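Local coordinates for protein pullulanase (Bacillus acidopullulyticus, PDB 2WAN) that hydrolyses alpha-1,6-glucosidic linkages in pullulan and in branched starch polysaccharides, as a debranching glycoside hydrolase, at residues I153-T165 against S266-L278. Sequence-based numbering, arbitrary orientation.
Sequences IPVTSAVSANPVT and SAGVQTNLVQLTL
Leu273 O is gripped by two donors that arrive from opposite faces of its carbonyl plane: Ala161 N at 2.9 Å, across the strands, and the hydroxyl of Thr271, whose OG1 lies well above that plane. The case illustrates how an antiparallel beta pair, broken by a beta bulge at one end, meets a corner in the chain at the other. Strands 155-160 and 273-278 are neighbours in one sheet of the region preceding the catalytic barrel, and the insert between them carries the X25 domain. Just before the chain turns its corner at Asn272, Thr271 lies against the end of the pair, beside Ser160. A chi1 of -173° swings the Thr271 hydroxyl to the side away from the backbone N, bringing OG1 to 2.8 Å from Ser160 OG, while its CB and CG2 pack on that serine. An alanine in place of Thr271 would probably leave Leu273 O with one donor fewer and Ser160 OG without its close hydroxyl neighbour, setting that serine freer to turn.

Further along, Val159 and Gln275 exchange backbone bonds, and the one from Gln275 N to Val159 O is 2.7 Å long. The register slips by one between Val155 and Ser157, and at this bulge Thr277 O takes Thr156 N at 2.8 Å and a weak bond from Thr156 OG1. Leu276 CD2 meets Ala158 CB on the buried side, where Phe142 and Val144 of strand 142-146 also pack. On the other face Val159 CG2 lies alongside Gln275 CB, both side chains pointing the same way. Here a water donates to Gln275 O at 2.6 Å and bonds to Thr277 OG1 at 3.0 Å, its link to Ser157 OG being weak.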
# COMPACT_ATOMS: atom_id res chain seq x y z
N ILE A 153 -40.79 -11.44 2.50
CA ILE A 153 -40.55 -10.16 1.85
C ILE A 153 -40.65 -10.37 0.34
O ILE A 153 -39.88 -11.16 -0.22
CB ILE A 153 -39.18 -9.55 2.23
CG1 ILE A 153 -39.07 -9.38 3.75
CG2 ILE A 153 -38.97 -8.21 1.51
CD1 ILE A 153 -37.67 -9.05 4.27
N PRO A 154 -41.60 -9.68 -0.32
CA PRO A 154 -41.75 -9.88 -1.76
C PRO A 154 -40.55 -9.37 -2.57
O PRO A 154 -40.03 -8.28 -2.31
CB PRO A 154 -43.00 -9.06 -2.10
CG PRO A 154 -43.76 -8.97 -0.79
CD PRO A 154 -42.68 -8.85 0.24
N VAL A 155 -40.11 -10.19 -3.52
CA VAL A 155 -39.14 -9.79 -4.54
C VAL A 155 -39.91 -9.07 -5.65
O VAL A 155 -40.79 -9.66 -6.28
CB VAL A 155 -38.37 -11.01 -5.11
CG1 VAL A 155 -37.44 -10.58 -6.23
CG2 VAL A 155 -37.60 -11.73 -4.00
N THR A 156 -39.58 -7.80 -5.87
CA THR A 156 -40.31 -6.95 -6.82
C THR A 156 -39.70 -6.90 -8.22
O THR A 156 -40.36 -6.48 -9.18
CB THR A 156 -40.46 -5.50 -6.29
OG1 THR A 156 -39.17 -4.88 -6.18
CG2 THR A 156 -41.16 -5.49 -4.93
N SER A 157 -38.45 -7.35 -8.33
CA SER A 157 -37.69 -7.27 -9.58
C SER A 157 -36.49 -8.21 -9.52
O SER A 157 -35.86 -8.37 -8.47
CB SER A 157 -37.22 -5.84 -9.85
OG SER A 157 -36.33 -5.79 -10.95
N ALA A 158 -36.19 -8.84 -10.65
CA ALA A 158 -35.04 -9.72 -10.77
C ALA A 158 -34.34 -9.49 -12.11
O ALA A 158 -34.90 -9.81 -13.17
CB ALA A 158 -35.46 -11.18 -10.62
N VAL A 159 -33.14 -8.92 -12.05
CA VAL A 159 -32.36 -8.64 -13.26
C VAL A 159 -31.00 -9.35 -13.18
O VAL A 159 -30.58 -9.78 -12.10
CB VAL A 159 -32.19 -7.12 -13.52
CG1 VAL A 159 -33.54 -6.41 -13.57
CG2 VAL A 159 -31.26 -6.46 -12.47
N SER A 160 -30.32 -9.49 -14.32
CA SER A 160 -28.96 -10.02 -14.31
C SER A 160 -28.00 -8.96 -13.78
O SER A 160 -28.11 -7.78 -14.11
CB SER A 160 -28.50 -10.43 -15.70
OG SER A 160 -27.20 -11.00 -15.64
N ALA A 161 -27.04 -9.41 -12.97
CA ALA A 161 -26.05 -8.52 -12.38
C ALA A 161 -24.79 -8.41 -13.25
O ALA A 161 -23.93 -7.55 -13.02
CB ALA A 161 -25.69 -8.98 -10.97
N ASN A 162 -24.70 -9.29 -14.25
CA ASN A 162 -23.58 -9.27 -15.18
C ASN A 162 -23.50 -7.94 -15.92
O ASN A 162 -24.51 -7.46 -16.43
CB ASN A 162 -23.68 -10.42 -16.18
CG ASN A 162 -23.58 -11.77 -15.51
OD1 ASN A 162 -22.93 -11.91 -14.48
ND2 ASN A 162 -24.21 -12.77 -16.11
N PRO A 163 -22.31 -7.33 -15.96
CA PRO A 163 -22.16 -6.09 -16.70
C PRO A 163 -22.26 -6.36 -18.21
O PRO A 163 -22.01 -7.49 -18.65
CB PRO A 163 -20.76 -5.60 -16.32
CG PRO A 163 -20.03 -6.84 -15.88
CD PRO A 163 -21.06 -7.76 -15.31
N VAL A 164 -22.68 -5.36 -18.97
CA VAL A 164 -22.65 -5.46 -20.43
C VAL A 164 -21.84 -4.32 -21.02
O VAL A 164 -22.10 -3.13 -20.75
CB VAL A 164 -24.07 -5.63 -21.11
CG1 VAL A 164 -25.13 -6.16 -20.13
CG2 VAL A 164 -24.52 -4.39 -21.86
N THR A 165 -20.84 -4.70 -21.80
CA THR A 165 -19.97 -3.76 -22.50
C THR A 165 -20.34 -3.87 -23.97
O THR A 165 -19.95 -4.82 -24.64
CB THR A 165 -18.48 -4.11 -22.27
OG1 THR A 165 -18.22 -4.16 -20.86
CG2 THR A 165 -17.56 -3.08 -22.90
N SER A 266 -36.58 -7.70 -17.81
CA SER A 266 -35.40 -8.52 -18.10
C SER A 266 -35.73 -9.97 -18.46
O SER A 266 -34.83 -10.80 -18.63
CB SER A 266 -34.37 -8.44 -16.96
OG SER A 266 -33.66 -7.21 -17.05
N ALA A 267 -37.02 -10.25 -18.62
CA ALA A 267 -37.46 -11.55 -19.11
C ALA A 267 -36.70 -11.94 -20.38
O ALA A 267 -36.56 -11.13 -21.29
CB ALA A 267 -38.96 -11.54 -19.36
N GLY A 268 -36.20 -13.17 -20.43
CA GLY A 268 -35.39 -13.63 -21.55
C GLY A 268 -33.89 -13.71 -21.28
O GLY A 268 -33.23 -14.63 -21.75
N VAL A 269 -33.37 -12.75 -20.51
CA VAL A 269 -31.94 -12.74 -20.14
C VAL A 269 -31.55 -14.04 -19.42
O VAL A 269 -32.25 -14.48 -18.50
CB VAL A 269 -31.58 -11.50 -19.25
CG1 VAL A 269 -30.09 -11.49 -18.88
CG2 VAL A 269 -31.95 -10.19 -19.96
N GLN A 270 -30.46 -14.65 -19.85
CA GLN A 270 -29.93 -15.85 -19.20
C GLN A 270 -28.76 -15.44 -18.31
O GLN A 270 -27.90 -14.65 -18.71
CB GLN A 270 -29.50 -16.89 -20.24
CG GLN A 270 -30.63 -17.32 -21.18
CD GLN A 270 -30.15 -18.19 -22.33
OE1 GLN A 270 -29.56 -19.25 -22.12
NE2 GLN A 270 -30.42 -17.75 -23.55
N THR A 271 -28.74 -15.98 -17.09
CA THR A 271 -27.76 -15.55 -16.08
C THR A 271 -27.64 -16.51 -14.89
O THR A 271 -28.60 -17.21 -14.55
CB THR A 271 -28.07 -14.10 -15.57
OG1 THR A 271 -27.01 -13.65 -14.70
CG2 THR A 271 -29.41 -14.03 -14.82
N ASN A 272 -26.46 -16.53 -14.27
CA ASN A 272 -26.24 -17.29 -13.04
C ASN A 272 -25.95 -16.34 -11.87
O ASN A 272 -25.51 -16.77 -10.81
CB ASN A 272 -25.11 -18.31 -13.22
CG ASN A 272 -23.75 -17.67 -13.47
OD1 ASN A 272 -23.63 -16.45 -13.62
ND2 ASN A 272 -22.71 -18.49 -13.52
N LEU A 273 -26.21 -15.06 -12.09
CA LEU A 273 -25.94 -14.00 -11.11
C LEU A 273 -27.02 -12.93 -11.22
O LEU A 273 -27.08 -12.18 -12.20
CB LEU A 273 -24.56 -13.39 -11.35
CG LEU A 273 -24.01 -12.41 -10.30
CD1 LEU A 273 -23.85 -13.10 -8.95
CD2 LEU A 273 -22.68 -11.86 -10.79
N VAL A 274 -27.85 -12.86 -10.18
CA VAL A 274 -29.05 -12.05 -10.21
C VAL A 274 -29.03 -10.94 -9.17
O VAL A 274 -28.60 -11.14 -8.04
CB VAL A 274 -30.32 -12.93 -9.98
CG1 VAL A 274 -31.59 -12.12 -10.16
CG2 VAL A 274 -30.32 -14.14 -10.91
N GLN A 275 -29.51 -9.76 -9.58
CA GLN A 275 -29.74 -8.65 -8.67
C GLN A 275 -31.23 -8.53 -8.37
O GLN A 275 -32.03 -8.26 -9.27
CB GLN A 275 -29.21 -7.35 -9.26
CG GLN A 275 -29.44 -6.14 -8.37
CD GLN A 275 -29.05 -4.83 -9.02
OE1 GLN A 275 -29.71 -3.81 -8.83
NE2 GLN A 275 -27.98 -4.84 -9.80
N LEU A 276 -31.60 -8.73 -7.10
CA LEU A 276 -33.00 -8.72 -6.65
C LEU A 276 -33.36 -7.44 -5.92
O LEU A 276 -32.61 -6.96 -5.07
CB LEU A 276 -33.28 -9.93 -5.75
CG LEU A 276 -32.93 -11.31 -6.31
CD1 LEU A 276 -32.97 -12.40 -5.24
CD2 LEU A 276 -33.86 -11.67 -7.48
N THR A 277 -34.52 -6.88 -6.26
CA THR A 277 -35.05 -5.74 -5.53
C THR A 277 -36.15 -6.23 -4.60
O THR A 277 -37.00 -7.04 -5.00
CB THR A 277 -35.58 -4.64 -6.48
OG1 THR A 277 -34.53 -4.21 -7.34
CG2 THR A 277 -36.10 -3.43 -5.69
N LEU A 278 -36.11 -5.77 -3.35
CA LEU A 278 -37.07 -6.18 -2.33
C LEU A 278 -38.10 -5.09 -2.05
O LEU A 278 -37.82 -3.90 -2.23
CB LEU A 278 -36.34 -6.58 -1.04
CG LEU A 278 -35.26 -7.67 -1.14
CD1 LEU A 278 -34.73 -7.98 0.26
CD2 LEU A 278 -35.75 -8.96 -1.82
O HOH W 1 -33.38 -6.08 -9.42
O HOH W 2 -31.00 -8.39 -16.79
O HOH W 3 -26.51 -12.12 -17.99
O HOH W 4 -24.48 -15.67 -16.31